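Local coordinates for sulfur oxidation protein soxB (PDB 2WDD) that hydrolyses a sulfur–sulfur bond in the Sox sulfur-oxidation pathway, probably releasing sulfate from a cysteine S-thiosulfonate at a site holding two manganese ions, at residues R473-D479 / N547-R553; D129-W134 / V148-Q152. One frame throughout, in Å; residues are numbered along the deposited sequence.

Interaction 1: R473-D479 / N547-R553; sequences RYVLDPD and NVKVIGR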
loop_
_atom_site.group_PDB
_atom_site.type_symbol
_atom_site.label_atom_id
_atom_site.label_comp_id
_atom_site.label_asym_id
_atom_site.label_seq_id
_atom_site.Cartn_x
_atom_site.Cartn_y
_atom_site.Cartn_z
ATOM N N ARG A 473 -13.549 -10.057 20.402
ATOM C CA ARG A 473 -12.221 -10.271 20.971
ATOM C C ARG A 473 -11.862 -11.726 20.675
ATOM O O ARG A 473 -12.747 -12.588 20.640
ATOM C CB ARG A 473 -12.227 -10.039 22.488
ATOM C CG ARG A 473 -12.031 -8.592 22.894
ATOM C CD ARG A 473 -12.300 -8.376 24.379
ATOM N NE ARG A 473 -11.404 -9.148 25.235
ATOM C CZ ARG A 473 -10.342 -8.645 25.858
ATOM N NH1 ARG A 473 -10.025 -7.366 25.707
ATOM N NH2 ARG A 473 -9.591 -9.421 26.630
ATOM N N TYR A 474 -10.587 -12.003 20.433
ATOM C CA TYR A 474 -10.172 -13.367 20.149
ATOM C C TYR A 474 -8.701 -13.589 20.437
ATOM O O TYR A 474 -7.956 -12.644 20.722
ATOM C CB TYR A 474 -10.509 -13.769 18.698
ATOM C CG TYR A 474 -9.690 -13.085 17.607
ATOM C CD1 TYR A 474 -8.693 -13.775 16.925
ATOM C CD2 TYR A 474 -10.000 -11.794 17.176
ATOM C CE1 TYR A 474 -7.981 -13.185 15.882
ATOM C CE2 TYR A 474 -9.287 -11.190 16.140
ATOM C CZ TYR A 474 -8.269 -11.883 15.506
ATOM O OH TYR A 474 -7.545 -11.266 14.497
ATOM N N VAL A 475 -8.312 -14.858 20.434
ATOM C CA VAL A 475 -6.932 -15.253 20.631
ATOM C C VAL A 475 -6.468 -15.797 19.294
ATOM O O VAL A 475 -7.184 -16.572 18.644
ATOM C CB VAL A 475 -6.790 -16.325 21.734
ATOM C CG1 VAL A 475 -5.362 -16.816 21.813
ATOM C CG2 VAL A 475 -7.235 -15.767 23.076
ATOM N N LEU A 476 -5.298 -15.343 18.860
ATOM C CA LEU A 476 -4.733 -15.775 17.597
ATOM C C LEU A 476 -3.446 -16.512 17.884
ATOM O O LEU A 476 -2.615 -16.030 18.652
ATOM C CB LEU A 476 -4.398 -14.563 16.725
ATOM C CG LEU A 476 -3.643 -14.879 15.434
ATOM C CD1 LEU A 476 -4.584 -15.562 14.435
ATOM C CD2 LEU A 476 -3.019 -13.607 14.836
ATOM N N ASP A 477 -3.274 -17.670 17.252
ATOM C CA ASP A 477 -2.027 -18.416 17.350
ATOM C C ASP A 477 -1.539 -18.626 15.931
ATOM O O ASP A 477 -1.970 -19.550 15.248
ATOM C CB ASP A 477 -2.201 -19.773 18.040
ATOM C CG ASP A 477 -0.880 -20.517 18.179
ATOM O OD1 ASP A 477 0.123 -20.065 17.584
ATOM O OD2 ASP A 477 -0.839 -21.556 18.870
ATOM N N PRO A 478 -0.671 -17.736 15.447
ATOM C CA PRO A 478 -0.193 -17.815 14.070
ATOM C C PRO A 478 0.469 -19.143 13.702
ATOM O O PRO A 478 0.442 -19.555 12.539
ATOM C CB PRO A 478 0.807 -16.655 13.971
ATOM C CG PRO A 478 1.215 -16.377 15.363
ATOM C CD PRO A 478 0.020 -16.691 16.222
ATOM N N ASP A 479 1.034 -19.826 14.693
ATOM C CA ASP A 479 1.736 -21.079 14.443
ATOM C C ASP A 479 0.866 -22.335 14.521
ATOM O O ASP A 479 1.348 -23.438 14.254
ATOM C CB ASP A 479 2.935 -21.211 15.377
ATOM C CG ASP A 479 3.953 -20.106 15.166
ATOM O OD1 ASP A 479 4.422 -19.953 14.020
ATOM O OD2 ASP A 479 4.297 -19.423 16.152
ATOM N N ASN A 547 -7.902 -5.938 20.620
ATOM C CA ASN A 547 -8.909 -6.939 20.947
ATOM C C ASN A 547 -8.418 -8.346 20.630
ATOM O O ASN A 547 -9.208 -9.285 20.557
ATOM C CB ASN A 547 -10.167 -6.669 20.136
ATOM C CG ASN A 547 -9.921 -6.762 18.644
ATOM O OD1 ASN A 547 -8.854 -6.369 18.145
ATOM N ND2 ASN A 547 -10.894 -7.315 17.920
ATOM N N VAL A 548 -7.115 -8.489 20.437
ATOM C CA VAL A 548 -6.536 -9.783 20.106
ATOM C C VAL A 548 -5.322 -10.090 20.968
ATOM O O VAL A 548 -4.485 -9.224 21.202
ATOM C CB VAL A 548 -6.158 -9.878 18.605
ATOM C CG1 VAL A 548 -5.907 -11.328 18.206
ATOM C CG2 VAL A 548 -7.241 -9.259 17.729
ATOM N N LYS A 549 -5.235 -11.336 21.409
ATOM C CA LYS A 549 -4.096 -11.825 22.175
ATOM C C LYS A 549 -3.348 -12.750 21.215
ATOM O O LYS A 549 -3.959 -13.632 20.607
ATOM C CB LYS A 549 -4.600 -12.607 23.390
ATOM C CG LYS A 549 -3.553 -13.440 24.112
ATOM C CD LYS A 549 -4.093 -13.941 25.451
ATOM C CE LYS A 549 -3.796 -15.420 25.665
ATOM N NZ LYS A 549 -4.358 -15.929 26.951
ATOM N N VAL A 550 -2.052 -12.527 21.037
ATOM C CA VAL A 550 -1.261 -13.313 20.110
ATOM C C VAL A 550 -0.346 -14.315 20.793
ATOM O O VAL A 550 0.630 -13.945 21.444
ATOM C CB VAL A 550 -0.445 -12.411 19.171
ATOM C CG1 VAL A 550 0.214 -13.240 18.069
ATOM C CG2 VAL A 550 -1.322 -11.307 18.583
ATOM N N ILE A 551 -0.639 -15.595 20.603
ATOM C CA ILE A 551 0.176 -16.632 21.210
ATOM C C ILE A 551 1.561 -16.601 20.587
ATOM O O ILE A 551 1.696 -16.552 19.361
ATOM C CB ILE A 551 -0.453 -18.034 21.002
ATOM C CG1 ILE A 551 -1.872 -18.085 21.566
ATOM C CG2 ILE A 551 0.438 -19.116 21.638
ATOM C CD1 ILE A 551 -1.968 -17.660 23.023
ATOM N N GLY A 552 2.588 -16.679 21.430
ATOM C CA GLY A 552 3.964 -16.765 20.983
ATOM C C GLY A 552 4.616 -15.487 20.490
ATOM O O GLY A 552 5.723 -15.524 19.956
ATOM N N ARG A 553 3.933 -14.357 20.652
ATOM C CA ARG A 553 4.493 -13.072 20.214
ATOM C C ARG A 553 4.148 -11.986 21.209
ATOM O O ARG A 553 3.129 -12.059 21.886
ATOM C CB ARG A 553 3.893 -12.643 18.861
ATOM C CG ARG A 553 3.921 -13.682 17.763
ATOM C CD ARG A 553 5.304 -13.824 17.164
ATOM N NE ARG A 553 5.230 -14.694 16.001
ATOM C CZ ARG A 553 5.106 -16.014 16.074
ATOM N NH1 ARG A 553 5.086 -16.613 17.258
ATOM N NH2 ARG A 553 5.003 -16.733 14.966
HETATM O O HOH W 1 3.090 -19.258 18.443
#

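Interaction 2: D129-W134 / V148-Q152; sequences DGGDTW and VVRWQ. With MN (manganese (II) ion), chain G; MN (manganese (II) ion), chain H.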
loop_
_atom_site.group_PDB
_atom_site.type_symbol
_atom_site.label_atom_id
_atom_site.label_comp_id
_atom_site.label_asym_id
_atom_site.label_seq_id
_atom_site.Cartn_x
_atom_site.Cartn_y
_atom_site.Cartn_z
ATOM N N ASP A 129 7.196 4.107 -11.566
ATOM C CA ASP A 129 6.080 4.124 -10.623
ATOM C C ASP A 129 5.521 2.704 -10.470
ATOM O O ASP A 129 5.134 2.065 -11.451
ATOM C CB ASP A 129 5.018 5.057 -11.181
ATOM C CG ASP A 129 3.797 5.156 -10.298
ATOM O OD1 ASP A 129 3.705 4.414 -9.294
ATOM O OD2 ASP A 129 2.954 6.017 -10.598
ATOM N N GLY A 130 5.533 2.185 -9.244
ATOM C CA GLY A 130 5.102 0.824 -8.990
ATOM C C GLY A 130 3.607 0.549 -8.927
ATOM O O GLY A 130 3.221 -0.590 -8.661
ATOM N N GLY A 131 2.766 1.542 -9.205
ATOM C CA GLY A 131 1.325 1.307 -9.220
ATOM C C GLY A 131 0.628 1.634 -7.907
ATOM O O GLY A 131 1.270 2.006 -6.926
ATOM N N ASP A 132 -0.694 1.478 -7.889
ATOM C CA ASP A 132 -1.532 1.920 -6.764
ATOM C C ASP A 132 -1.295 3.409 -6.631
ATOM O O ASP A 132 -1.057 3.931 -5.542
ATOM C CB ASP A 132 -1.207 1.199 -5.458
ATOM C CG ASP A 132 -1.935 -0.122 -5.336
ATOM O OD1 ASP A 132 -2.686 -0.476 -6.268
ATOM O OD2 ASP A 132 -1.764 -0.807 -4.313
ATOM N N THR A 133 -1.329 4.089 -7.772
ATOM C CA THR A 133 -1.053 5.506 -7.827
ATOM C C THR A 133 -2.318 6.344 -7.986
ATOM O O THR A 133 -2.466 7.381 -7.347
ATOM C CB THR A 133 -0.121 5.801 -9.024
ATOM O OG1 THR A 133 1.004 4.918 -8.978
ATOM C CG2 THR A 133 0.346 7.260 -9.018
ATOM N N TRP A 134 -3.173 5.925 -8.908
ATOM C CA TRP A 134 -4.310 6.733 -9.337
ATOM C C TRP A 134 -5.494 6.886 -8.417
ATOM O O TRP A 134 -6.359 7.741 -8.661
ATOM C CB TRP A 134 -4.857 6.196 -10.662
ATOM C CG TRP A 134 -3.904 6.232 -11.822
ATOM C CD1 TRP A 134 -2.694 6.879 -11.897
ATOM C CD2 TRP A 134 -4.145 5.675 -13.113
ATOM N NE1 TRP A 134 -2.153 6.719 -13.154
ATOM C CE2 TRP A 134 -3.026 5.987 -13.921
ATOM C CE3 TRP A 134 -5.169 4.893 -13.652
ATOM C CZ2 TRP A 134 -2.909 5.531 -15.234
ATOM C CZ3 TRP A 134 -5.064 4.459 -14.963
ATOM C CH2 TRP A 134 -3.940 4.787 -15.741
ATOM N N VAL A 148 -4.432 12.730 -10.898
ATOM C CA VAL A 148 -3.213 12.000 -10.573
ATOM C C VAL A 148 -2.378 11.744 -11.831
ATOM O O VAL A 148 -1.151 11.862 -11.799
ATOM C CB VAL A 148 -3.516 10.682 -9.851
ATOM C CG1 VAL A 148 -2.206 10.000 -9.426
ATOM C CG2 VAL A 148 -4.434 10.918 -8.665
ATOM N N VAL A 149 -3.042 11.377 -12.927
ATOM C CA VAL A 149 -2.351 11.118 -14.193
ATOM C C VAL A 149 -1.713 12.411 -14.682
ATOM O O VAL A 149 -0.568 12.418 -15.144
ATOM C CB VAL A 149 -3.307 10.546 -15.262
ATOM C CG1 VAL A 149 -2.566 10.376 -16.591
ATOM C CG2 VAL A 149 -3.908 9.218 -14.799
ATOM N N ARG A 150 -2.448 13.509 -14.578
ATOM C CA ARG A 150 -1.895 14.792 -15.000
ATOM C C ARG A 150 -0.659 15.129 -14.183
ATOM O O ARG A 150 0.306 15.683 -14.707
ATOM C CB ARG A 150 -2.938 15.912 -14.930
ATOM C CG ARG A 150 -4.030 15.752 -15.981
ATOM C CD ARG A 150 -4.908 16.989 -16.141
ATOM N NE ARG A 150 -5.927 16.780 -17.172
ATOM C CZ ARG A 150 -5.705 16.875 -18.483
ATOM N NH1 ARG A 150 -4.506 17.211 -18.935
ATOM N NH2 ARG A 150 -6.686 16.640 -19.345
ATOM N N TRP A 151 -0.660 14.746 -12.909
ATOM C CA TRP A 151 0.518 14.964 -12.088
ATOM C C TRP A 151 1.682 14.084 -12.560
ATOM O O TRP A 151 2.820 14.554 -12.681
ATOM C CB TRP A 151 0.231 14.735 -10.602
ATOM C CG TRP A 151 1.504 14.580 -9.859
ATOM C CD1 TRP A 151 2.419 15.565 -9.596
ATOM C CD2 TRP A 151 2.105 13.353 -9.437
ATOM N NE1 TRP A 151 3.522 15.030 -8.985
ATOM C CE2 TRP A 151 3.366 13.670 -8.896
ATOM C CE3 TRP A 151 1.699 12.014 -9.461
ATOM C CZ2 TRP A 151 4.215 12.699 -8.356
ATOM C CZ3 TRP A 151 2.544 11.053 -8.930
ATOM C CH2 TRP A 151 3.791 11.401 -8.395
ATOM N N GLN A 152 1.410 12.814 -12.860
ATOM C CA GLN A 152 2.477 11.939 -13.345
ATOM C C GLN A 152 3.126 12.573 -14.575
ATOM O O GLN A 152 4.346 12.516 -14.756
ATOM C CB GLN A 152 1.932 10.562 -13.724
ATOM C CG GLN A 152 1.609 9.634 -12.559
ATOM C CD GLN A 152 0.950 8.357 -13.050
ATOM O OE1 GLN A 152 -0.045 8.406 -13.770
ATOM N NE2 GLN A 152 1.531 7.212 -12.715
HETATM MN MN MN G . -0.935 -0.269 -2.344
HETATM MN MN MN H . -1.518 -3.043 -4.268
HETATM O O HOH W 2 -1.067 -2.346 -2.324
#

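Interaction 1: R473-D479 / N547-R553
Two torsions shape this parallel strand pair: a bend at chi2 (-76°) turns the Arg553 guanidinium toward Asp479, and chi1 of Tyr474 (70°), with CG between its backbone N and carbonyl carbon, turns one face of the ring to Val548. Strand 472-476, in the 5'-nucleotidase C-terminal region, pairs on one side with 548-550, and strands 486-487 and 489-491 pair with it antiparallel. The ladder alternates as parallel strands do: Leu476 N donates almost straight (172°) to Lys549 O at 2.8 Å, then Leu476 O accepts Ile551 N at 2.8 Å. In one of the two conformers of Val548, CG1 lies over the Tyr474 ring, 3.7 Å from its centroid, a CH-pi contact that the other may not keep. On the other face, Val475 CG1 meets Ile551 CD1 at 3.7 Å. Past the strand ends, Arg553 NH1 and NH2 form an end-on salt bridge, both on the syn side of Asp479 OD2, at 3.1 and 3.0 Å, while Pro478 CG covers one guanidinium face. Arg553 NH2 also reaches Ala54 O, and Asp479 OD1 takes Lys56 N. With an alanine here instead of Arg553, Asp479 would probably lose its charged mate and Pro478 the flat group against it. An Asx turn holds the approach to Asp479: its N donates to Asp477 OD1 at 3.0 Å, from above the plane of the Asp477 carboxylate.

Interaction 2: D129-W134 / V148-Q152
The dinuclear manganese site of the metallophosphoesterase fold found in the 5'-nucleotidase family is backed here by helix 146-155, whose Gln152 reaches Asp129 and Trp134 on the metal-bearing loop. That loop follows strand 124-129 and carries Asp132, whose OD2 bridges both manganese ions at 2.2 Å from each; water 2 also bridges them. Asp36, His38 and His288 complete one ion's protein ligands, and His163, His263 and His286 the other's. Gln152 stands farther back, holding Asp129 and Trp134 of the loop that carries the ligand Asp132. Extended beyond CG (chi2 174°), it carries its amide from the helix to the loop, where both ends are used. NE2 donates to Asp129 OD2 at 2.8 Å on the anti side of the carboxylate, while Thr133 OG1 donates to the same oxygen at 2.8 Å on the syn side. Its OE1 accepts Trp134 NE1 at 2.8 Å, the indole coming edge-on and nearly perpendicular to the amide (89°), with the donor above the carbonyl plane. This pair of bonds fixes which amide end is oxygen and leaves little freedom to flip. Valines of the helix supply the apolar part: Val149 CG2 sits over the Trp134 five-membered ring, 3.6 Å from its centroid, as a CH-pi contact, and Val148 CG1 packs on Thr133 CG2. Asp129 thus ties strand end, loop and helix together two residues before Gly131, where a side chain would jam against the preceding carbonyl oxygen. The other oxygen of Asp129, OD1, closes an Asx turn by accepting Gly131 N at 3.0 Å.

Interaction 2 is wholly buried and lies close to the two manganese ions, joining a loop to a helix; its polar bonds run between side chains, with an amide serving as the link. Interaction 1, by contrast, is only partly buried, away from the annotated sites, and joins two strands of a different sheet; its backbone carries most of the bonding, and its one salt bridge lies past the strand ends. In each an aspartate closes a turn of its own loop, beyond a strand in interaction 1 and at the metal-bearing loop in interaction 2. The two share no element, do not touch, and lie on opposite sides of the chain's centre, with centres about 37 Å apart.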